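Local coordinates for regulator of polyketide synthase expression (Bifidobacterium adolescentis, PDB 3ONQ), which is of unknown function but carries a PucR-type helix-turn-helix domain and probably binds DNA to regulate transcription, perhaps of polyketide synthase genes, at residues A177-L189 / V249-D261. Sequence-based numbering, arbitrary orientation.
Sequences AREELYRNVYQVL and VLTTALAIGRMRD. With SO4 (sulfate ion), chain R; SO4 (sulfate ion), chain O.
Helices 177-189 and 249-261 cross almost at a right angle (-98°), their axes 8.4 Å apart, with L181 over A253 and Y182 over G257. G257 lets the helices come this close: its CA sits over the centre of the Y186 ring, 3.2 Å from the centroid, in a tight CH-pi contact, and a CB at that position would run into the ring. Toward the N-terminal end of 249-261, L181 fits as a knob among V249, T252, A253 and I256, while V185 CG1 rests against A253 CB at 3.6 Å and also meets L250 CD2.

Toward the C-terminal end of 249-261 the contact turns polar. The D261 carboxylate is shared by two tyrosines: Y182 OH donates to the syn lone pair of OD1 (2.6 Å), and Y186 OH donates to OD2 (2.7 Å) on its anti side, tilted out of the carboxylate plane. With CG anti to the backbone N (chi1 -177°), the Y182 ring swings in toward 249-261 and lies under R260, whose CD lies 3.6 Å above the ring centre and whose guanidinium is tilted only 15° from the ring. At the rim of the ring, R260 NH1 makes a nearly straight salt bridge to E179 OE1 (2.7 Å), and R183 NE takes OE2; this shared carboxylate and a bridging water probably offset the closeness of the two arginines. A leucine in place of Y182 would probably leave D261 OD1 without its hydroxyl donor and R260 without the flat face that supports its chain.

The crossing ties helix 175-190 to the C-terminal helix 244-261, much of which belongs to the PucR-type helix-turn-helix region. W239 closes over V185 and L250, helix 198-207 packs on L189 and L254, and helix 166-172 covers L181, while T252 hydrogen-bonds to Y248 of the second subunit.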
ATOM      1  N   ALA B 177       4.196  15.464   3.149  1.00 25.48           N
ATOM      2  CA  ALA B 177       3.772  16.840   3.429  1.00 22.27           C
ATOM      3  C   ALA B 177       2.501  17.183   2.660  1.00 22.15           C
ATOM      4  O   ALA B 177       1.617  17.838   3.196  1.00 27.00           O
ATOM      5  CB  ALA B 177       4.874  17.830   3.110  1.00 21.08           C
ATOM      6  N   ARG B 178       2.404  16.752   1.402  1.00 23.59           N
ATOM      7  CA  ARG B 178       1.184  17.010   0.654  1.00 29.38           C
ATOM      8  C   ARG B 178       0.009  16.387   1.386  1.00 29.51           C
ATOM      9  O   ARG B 178      -1.053  16.986   1.505  1.00 28.18           O
ATOM     10  CB  ARG B 178       1.247  16.414  -0.748  1.00 25.32           C
ATOM     11  CG  ARG B 178       2.182  17.114  -1.708  1.00 22.44           C
ATOM     12  CD  ARG B 178       2.244  16.324  -3.008  1.00 30.28           C
ATOM     13  NE  ARG B 178       3.228  16.866  -3.932  1.00 32.43           N
ATOM     14  CZ  ARG B 178       4.032  16.142  -4.701  1.00 30.32           C
ATOM     15  NH1 ARG B 178       3.997  14.811  -4.669  1.00 29.17           N
ATOM     16  NH2 ARG B 178       4.871  16.759  -5.512  1.00 30.90           N
ATOM     17  N   GLU B 179       0.195  15.162   1.851  1.00 26.54           N
ATOM     18  CA  GLU B 179      -0.906  14.421   2.441  1.00 24.36           C
ATOM     19  C   GLU B 179      -1.341  15.082   3.742  1.00 28.97           C
ATOM     20  O   GLU B 179      -2.539  15.256   3.976  1.00 27.49           O
ATOM     21  CB  GLU B 179      -0.522  12.957   2.674  1.00 33.47           C
ATOM     22  CG  GLU B 179      -1.662  12.110   3.237  1.00 35.28           C
ATOM     23  CD  GLU B 179      -2.748  11.831   2.202  1.00 46.68           C
ATOM     24  OE1 GLU B 179      -2.556  12.160   1.005  1.00 45.08           O
ATOM     25  OE2 GLU B 179      -3.798  11.282   2.595  1.00 51.13           O
ATOM     26  N   GLU B 180      -0.383  15.466   4.585  1.00 22.65           N
ATOM     27  CA  GLU B 180      -0.723  16.171   5.823  1.00 23.91           C
ATOM     28  C   GLU B 180      -1.475  17.487   5.579  1.00 29.51           C
ATOM     29  O   GLU B 180      -2.449  17.786   6.268  1.00 29.95           O
ATOM     30  CB  GLU B 180       0.516  16.440   6.682  1.00 23.35           C
ATOM     31  CG  GLU B 180       1.102  15.183   7.329  1.00 26.50           C
ATOM     32  CD  GLU B 180       2.198  15.510   8.333  1.00 33.94           C
ATOM     33  OE1 GLU B 180       2.212  16.650   8.864  1.00 30.70           O
ATOM     34  OE2 GLU B 180       3.048  14.630   8.587  1.00 37.59           O
ATOM     35  N   LEU B 181      -1.025  18.269   4.606  1.00 25.14           N
ATOM     36  CA  LEU B 181      -1.702  19.527   4.275  1.00 24.45           C
ATOM     37  C   LEU B 181      -3.141  19.219   3.897  1.00 27.82           C
ATOM     38  O   LEU B 181      -4.056  19.904   4.320  1.00 25.73           O
ATOM     39  CB  LEU B 181      -0.986  20.252   3.130  1.00 23.01           C
ATOM     40  CG  LEU B 181       0.329  20.920   3.521  1.00 25.69           C
ATOM     41  CD1 LEU B 181       1.222  21.208   2.304  1.00 24.25           C
ATOM     42  CD2 LEU B 181       0.042  22.185   4.325  1.00 27.55           C
ATOM     43  N   TYR B 182      -3.338  18.152   3.130  1.00 27.17           N
ATOM     44  CA  TYR B 182      -4.683  17.758   2.727  1.00 23.84           C
ATOM     45  C   TYR B 182      -5.516  17.283   3.922  1.00 32.77           C
ATOM     46  O   TYR B 182      -6.599  17.806   4.187  1.00 33.22           O
ATOM     47  CB  TYR B 182      -4.624  16.666   1.653  1.00 21.77           C
ATOM     48  CG  TYR B 182      -5.983  16.245   1.129  1.00 27.22           C
ATOM     49  CD1 TYR B 182      -6.839  17.168   0.533  1.00 27.65           C
ATOM     50  CD2 TYR B 182      -6.402  14.925   1.211  1.00 28.77           C
ATOM     51  CE1 TYR B 182      -8.084  16.781   0.039  1.00 30.51           C
ATOM     52  CE2 TYR B 182      -7.642  14.528   0.716  1.00 29.19           C
ATOM     53  CZ  TYR B 182      -8.478  15.459   0.135  1.00 32.51           C
ATOM     54  OH  TYR B 182      -9.709  15.067  -0.353  1.00 32.38           O
ATOM     55  N   ARG B 183      -4.993  16.301   4.649  1.00 30.01           N
ATOM     56  CA  ARG B 183      -5.738  15.641   5.710  1.00 29.44           C
ATOM     57  C   ARG B 183      -5.840  16.452   6.984  1.00 30.65           C
ATOM     58  O   ARG B 183      -6.916  16.551   7.566  1.00 29.76           O
ATOM     59  CB  ARG B 183      -5.122  14.283   6.053  1.00 28.19           C
ATOM     60  CG  ARG B 183      -5.061  13.309   4.907  1.00 38.32           C
ATOM     61  CD  ARG B 183      -6.449  12.876   4.502  1.00 48.81           C
ATOM     62  NE  ARG B 183      -6.437  11.848   3.464  1.00 50.98           N
ATOM     63  CZ  ARG B 183      -7.538  11.339   2.919  1.00 51.99           C
ATOM     64  NH1 ARG B 183      -8.732  11.774   3.318  1.00 46.89           N
ATOM     65  NH2 ARG B 183      -7.452  10.404   1.979  1.00 49.92           N
ATOM     66  N   ASN B 184      -4.721  17.006   7.434  1.00 27.26           N
ATOM     67  CA  ASN B 184      -4.668  17.611   8.758  1.00 23.05           C
ATOM     68  C   ASN B 184      -4.981  19.097   8.778  1.00 31.14           C
ATOM     69  O   ASN B 184      -5.182  19.669   9.842  1.00 31.95           O
ATOM     70  CB  ASN B 184      -3.309  17.400   9.414  1.00 28.54           C
ATOM     71  CG  ASN B 184      -2.982  15.928   9.623  1.00 33.44           C
ATOM     72  OD1 ASN B 184      -3.867  15.079   9.597  1.00 33.13           O
ATOM     73  ND2 ASN B 184      -1.707  15.627   9.819  1.00 25.88           N
ATOM     74  N   VAL B 185      -4.986  19.736   7.616  1.00 24.14           N
ATOM     75  CA  VAL B 185      -5.288  21.161   7.588  1.00 25.80           C
ATOM     76  C   VAL B 185      -6.549  21.418   6.763  1.00 30.43           C
ATOM     77  O   VAL B 185      -7.587  21.800   7.315  1.00 31.27           O
ATOM     78  CB  VAL B 185      -4.082  21.990   7.083  1.00 31.87           C
ATOM     79  CG1 VAL B 185      -4.373  23.479   7.197  1.00 32.08           C
ATOM     80  CG2 VAL B 185      -2.837  21.637   7.883  1.00 23.35           C
ATOM     81  N   TYR B 186      -6.472  21.173   5.455  1.00 24.57           N
ATOM     82  CA  TYR B 186      -7.596  21.431   4.554  1.00 25.37           C
ATOM     83  C   TYR B 186      -8.866  20.687   4.949  1.00 30.67           C
ATOM     84  O   TYR B 186      -9.922  21.297   5.102  1.00 29.66           O
ATOM     85  CB  TYR B 186      -7.212  21.089   3.119  1.00 28.74           C
ATOM     86  CG  TYR B 186      -8.362  21.039   2.135  1.00 31.28           C
ATOM     87  CD1 TYR B 186      -8.834  22.194   1.511  1.00 26.77           C
ATOM     88  CD2 TYR B 186      -8.960  19.826   1.805  1.00 27.78           C
ATOM     89  CE1 TYR B 186      -9.886  22.135   0.581  1.00 30.57           C
ATOM     90  CE2 TYR B 186      -9.996  19.760   0.893  1.00 32.71           C
ATOM     91  CZ  TYR B 186     -10.459  20.909   0.282  1.00 37.01           C
ATOM     92  OH  TYR B 186     -11.495  20.803  -0.623  1.00 39.64           O
ATOM     93  N   GLN B 187      -8.773  19.370   5.112  1.00 28.40           N
ATOM     94  CA  GLN B 187      -9.951  18.581   5.448  1.00 29.65           C
ATOM     95  C   GLN B 187     -10.477  18.882   6.856  1.00 31.99           C
ATOM     96  O   GLN B 187     -11.672  18.814   7.098  1.00 34.53           O
ATOM     97  CB  GLN B 187      -9.694  17.078   5.255  1.00 23.31           C
ATOM     98  CG  GLN B 187      -9.811  16.644   3.804  1.00 26.98           C
ATOM     99  CD  GLN B 187      -9.884  15.127   3.651  1.00 38.02           C
ATOM    100  OE1 GLN B 187      -9.320  14.380   4.454  1.00 35.33           O
ATOM    101  NE2 GLN B 187     -10.595  14.670   2.625  1.00 35.36           N
ATOM    102  N   VAL B 188      -9.586  19.220   7.778  1.00 34.93           N
ATOM    103  CA  VAL B 188     -10.015  19.568   9.127  1.00 36.72           C
ATOM    104  C   VAL B 188     -10.787  20.889   9.095  1.00 32.88           C
ATOM    105  O   VAL B 188     -11.817  21.025   9.746  1.00 36.73           O
ATOM    106  CB  VAL B 188      -8.825  19.654  10.098  1.00 33.63           C
ATOM    107  CG1 VAL B 188      -9.249  20.288  11.411  1.00 32.86           C
ATOM    108  CG2 VAL B 188      -8.250  18.261  10.343  1.00 37.37           C
ATOM    109  N   LEU B 189     -10.298  21.845   8.313  1.00 30.14           N
ATOM    110  CA  LEU B 189     -10.981  23.128   8.142  1.00 35.09           C
ATOM    111  C   LEU B 189     -12.395  22.922   7.615  1.00 36.79           C
ATOM    112  O   LEU B 189     -13.335  23.568   8.074  1.00 36.84           O
ATOM    113  CB  LEU B 189     -10.218  24.031   7.160  1.00 32.33           C
ATOM    114  CG  LEU B 189      -9.261  25.099   7.664  1.00 44.28           C
ATOM    115  CD1 LEU B 189      -8.873  26.012   6.512  1.00 47.90           C
ATOM    116  CD2 LEU B 189      -9.918  25.908   8.765  1.00 51.45           C
ATOM    117  N   VAL B 249       1.041  28.842   5.290  1.00 23.56           N
ATOM    118  CA  VAL B 249       0.733  27.412   5.412  1.00 21.89           C
ATOM    119  C   VAL B 249      -0.728  27.116   5.029  1.00 24.03           C
ATOM    120  O   VAL B 249      -1.009  26.223   4.236  1.00 22.43           O
ATOM    121  CB  VAL B 249       1.026  26.877   6.837  1.00 24.60           C
ATOM    122  CG1 VAL B 249       0.631  25.396   6.953  1.00 18.75           C
ATOM    123  CG2 VAL B 249       2.507  27.066   7.197  1.00 21.68           C
ATOM    124  N   LEU B 250      -1.659  27.889   5.568  1.00 24.93           N
ATOM    125  CA  LEU B 250      -3.071  27.660   5.273  1.00 27.16           C
ATOM    126  C   LEU B 250      -3.379  27.834   3.778  1.00 25.86           C
ATOM    127  O   LEU B 250      -4.087  27.015   3.169  1.00 24.41           O
ATOM    128  CB  LEU B 250      -3.940  28.580   6.125  1.00 25.66           C
ATOM    129  CG  LEU B 250      -4.017  28.228   7.615  1.00 25.68           C
ATOM    130  CD1 LEU B 250      -4.480  29.425   8.433  1.00 22.04           C
ATOM    131  CD2 LEU B 250      -4.936  27.035   7.843  1.00 22.80           C
ATOM    132  N   THR B 251      -2.825  28.885   3.190  1.00 22.25           N
ATOM    133  CA  THR B 251      -3.010  29.164   1.768  1.00 22.71           C
ATOM    134  C   THR B 251      -2.548  27.948   0.959  1.00 27.40           C
ATOM    135  O   THR B 251      -3.217  27.523   0.018  1.00 21.46           O
ATOM    136  CB  THR B 251      -2.224  30.432   1.351  1.00 26.27           C
ATOM    137  OG1 THR B 251      -2.669  31.540   2.140  1.00 26.39           O
ATOM    138  CG2 THR B 251      -2.413  30.758  -0.134  1.00 21.45           C
ATOM    139  N   THR B 252      -1.416  27.375   1.353  1.00 26.50           N
ATOM    140  CA  THR B 252      -0.865  26.219   0.656  1.00 24.94           C
ATOM    141  C   THR B 252      -1.801  25.025   0.794  1.00 24.34           C
ATOM    142  O   THR B 252      -2.114  24.346  -0.189  1.00 22.09           O
ATOM    143  CB  THR B 252       0.538  25.843   1.166  1.00 22.75           C
ATOM    144  OG1 THR B 252       1.418  26.962   1.018  1.00 22.64           O
ATOM    145  CG2 THR B 252       1.101  24.664   0.372  1.00 22.46           C
ATOM    146  N   ALA B 253      -2.275  24.789   2.009  1.00 21.93           N
ATOM    147  CA  ALA B 253      -3.228  23.709   2.240  1.00 25.29           C
ATOM    148  C   ALA B 253      -4.496  23.846   1.376  1.00 29.57           C
ATOM    149  O   ALA B 253      -5.018  22.852   0.860  1.00 28.28           O
ATOM    150  CB  ALA B 253      -3.585  23.619   3.726  1.00 21.70           C
ATOM    151  N   LEU B 254      -5.000  25.067   1.226  1.00 25.62           N
ATOM    152  CA  LEU B 254      -6.215  25.266   0.446  1.00 27.54           C
ATOM    153  C   LEU B 254      -5.972  24.923  -1.022  1.00 24.19           C
ATOM    154  O   LEU B 254      -6.841  24.333  -1.674  1.00 25.46           O
ATOM    155  CB  LEU B 254      -6.762  26.696   0.584  1.00 30.60           C
ATOM    156  CG  LEU B 254      -7.281  27.165   1.952  1.00 37.96           C
ATOM    157  CD1 LEU B 254      -7.812  28.596   1.870  1.00 34.86           C
ATOM    158  CD2 LEU B 254      -8.353  26.257   2.485  1.00 37.86           C
ATOM    159  N   ALA B 255      -4.792  25.276  -1.532  1.00 23.24           N
ATOM    160  CA  ALA B 255      -4.443  24.952  -2.907  1.00 28.51           C
ATOM    161  C   ALA B 255      -4.414  23.441  -3.087  1.00 24.03           C
ATOM    162  O   ALA B 255      -5.025  22.910  -4.023  1.00 29.76           O
ATOM    163  CB  ALA B 255      -3.081  25.576  -3.307  1.00 18.62           C
ATOM    164  N   ILE B 256      -3.694  22.755  -2.196  1.00 24.05           N
ATOM    165  CA  ILE B 256      -3.625  21.291  -2.213  1.00 24.53           C
ATOM    166  C   ILE B 256      -5.029  20.691  -2.229  1.00 22.55           C
ATOM    167  O   ILE B 256      -5.367  19.894  -3.104  1.00 20.82           O
ATOM    168  CB  ILE B 256      -2.857  20.741  -0.986  1.00 29.51           C
ATOM    169  CG1 ILE B 256      -1.397  21.177  -1.025  1.00 28.29           C
ATOM    170  CG2 ILE B 256      -2.909  19.216  -0.958  1.00 26.97           C
ATOM    171  CD1 ILE B 256      -0.688  20.663  -2.230  1.00 27.16           C
ATOM    172  N   GLY B 257      -5.850  21.088  -1.257  1.00 25.15           N
ATOM    173  CA  GLY B 257      -7.216  20.607  -1.159  1.00 27.57           C
ATOM    174  C   GLY B 257      -8.053  20.835  -2.410  1.00 35.09           C
ATOM    175  O   GLY B 257      -8.722  19.915  -2.889  1.00 31.23           O
ATOM    176  N   ARG B 258      -8.021  22.054  -2.944  1.00 26.76           N
ATOM    177  CA  ARG B 258      -8.817  22.380  -4.131  1.00 30.79           C
ATOM    178  C   ARG B 258      -8.395  21.604  -5.371  1.00 32.75           C
ATOM    179  O   ARG B 258      -9.238  21.131  -6.124  1.00 35.83           O
ATOM    180  CB  ARG B 258      -8.779  23.876  -4.419  1.00 26.00           C
ATOM    181  CG  ARG B 258      -9.675  24.650  -3.499  1.00 23.53           C
ATOM    182  CD  ARG B 258      -9.450  26.158  -3.600  1.00 30.47           C
ATOM    183  NE  ARG B 258     -10.434  26.882  -2.792  1.00 40.25           N
ATOM    184  CZ  ARG B 258     -10.181  28.008  -2.128  1.00 43.20           C
ATOM    185  NH1 ARG B 258      -8.973  28.561  -2.180  1.00 37.70           N
ATOM    186  NH2 ARG B 258     -11.141  28.581  -1.414  1.00 43.61           N
HETATM  187  N   MSE B 259      -7.091  21.478  -5.581  1.00 27.38           N
HETATM  188  CA  MSE B 259      -6.580  20.694  -6.697  1.00 27.85           C
HETATM  189  C   MSE B 259      -6.960  19.229  -6.547  1.00 28.73           C
HETATM  190  O   MSE B 259      -7.227  18.549  -7.529  1.00 31.46           O
HETATM  191  CB  MSE B 259      -5.064  20.829  -6.794  1.00 24.42           C
HETATM  192  CG  MSE B 259      -4.636  22.248  -7.094  1.00 26.46           C
HETATM  193 SE   MSE B 259      -2.743  22.459  -7.404  0.82 31.96          SE
HETATM  194  CE  MSE B 259      -2.010  21.878  -5.664  1.00 22.73           C
ATOM    195  N   ARG B 260      -6.993  18.744  -5.311  1.00 27.60           N
ATOM    196  CA  ARG B 260      -7.290  17.332  -5.080  1.00 31.34           C
ATOM    197  C   ARG B 260      -8.777  16.994  -5.220  1.00 33.18           C
ATOM    198  O   ARG B 260      -9.141  15.934  -5.728  1.00 38.34           O
ATOM    199  CB  ARG B 260      -6.782  16.901  -3.710  1.00 33.34           C
ATOM    200  CG  ARG B 260      -6.840  15.404  -3.515  1.00 41.05           C
ATOM    201  CD  ARG B 260      -5.785  14.943  -2.534  1.00 48.52           C
ATOM    202  NE  ARG B 260      -6.053  13.576  -2.107  1.00 57.97           N
ATOM    203  CZ  ARG B 260      -5.307  12.899  -1.241  1.00 52.96           C
ATOM    204  NH1 ARG B 260      -4.228  13.465  -0.705  1.00 38.82           N
ATOM    205  NH2 ARG B 260      -5.642  11.655  -0.915  1.00 51.87           N
ATOM    206  N   ASP B 261      -9.633  17.910  -4.788  1.00 33.85           N
ATOM    207  CA  ASP B 261     -11.069  17.658  -4.727  1.00 38.95           C
ATOM    208  C   ASP B 261     -11.849  18.082  -5.972  1.00 46.33           C
ATOM    209  O   ASP B 261     -13.014  17.724  -6.123  1.00 54.14           O
ATOM    210  CB  ASP B 261     -11.669  18.337  -3.490  1.00 33.78           C
ATOM    211  CG  ASP B 261     -11.336  17.603  -2.207  1.00 33.00           C
ATOM    212  OD1 ASP B 261     -10.779  16.489  -2.291  1.00 36.88           O
ATOM    213  OD2 ASP B 261     -11.640  18.129  -1.119  1.00 45.70           O
TER
HETATM  214  S   SO4 R 265     -13.925  25.786  -2.405  1.00 80.83           S
HETATM  215  O1  SO4 R 265     -13.719  27.194  -2.076  1.00 72.29           O
HETATM  216  O2  SO4 R 265     -15.162  25.287  -1.798  1.00 81.24           O
HETATM  217  O3  SO4 R 265     -13.988  25.633  -3.856  1.00 86.52           O
HETATM  218  O4  SO4 R 265     -12.796  25.014  -1.899  1.00 84.25           O
HETATM  219  S   SO4 O 261      -0.224  12.037  10.928  1.00 97.43           S
HETATM  220  O1  SO4 O 261       0.209  13.050  11.890  1.00 95.93           O
HETATM  221  O2  SO4 O 261      -1.191  11.142  11.557  1.00104.60           O
HETATM  222  O3  SO4 O 261      -0.861  12.673   9.777  1.00 97.25           O
HETATM  223  O4  SO4 O 261       0.937  11.269  10.488  1.00 96.18           O
HETATM  224  O   HOH W   1      -2.594  15.591  -1.179  1.00 40.75           O
HETATM  225  O   HOH W   2      -4.703   9.705   0.669  1.00 46.64           O
HETATM  226  O   HOH W   3     -12.127  16.426   1.113  1.00 31.67           O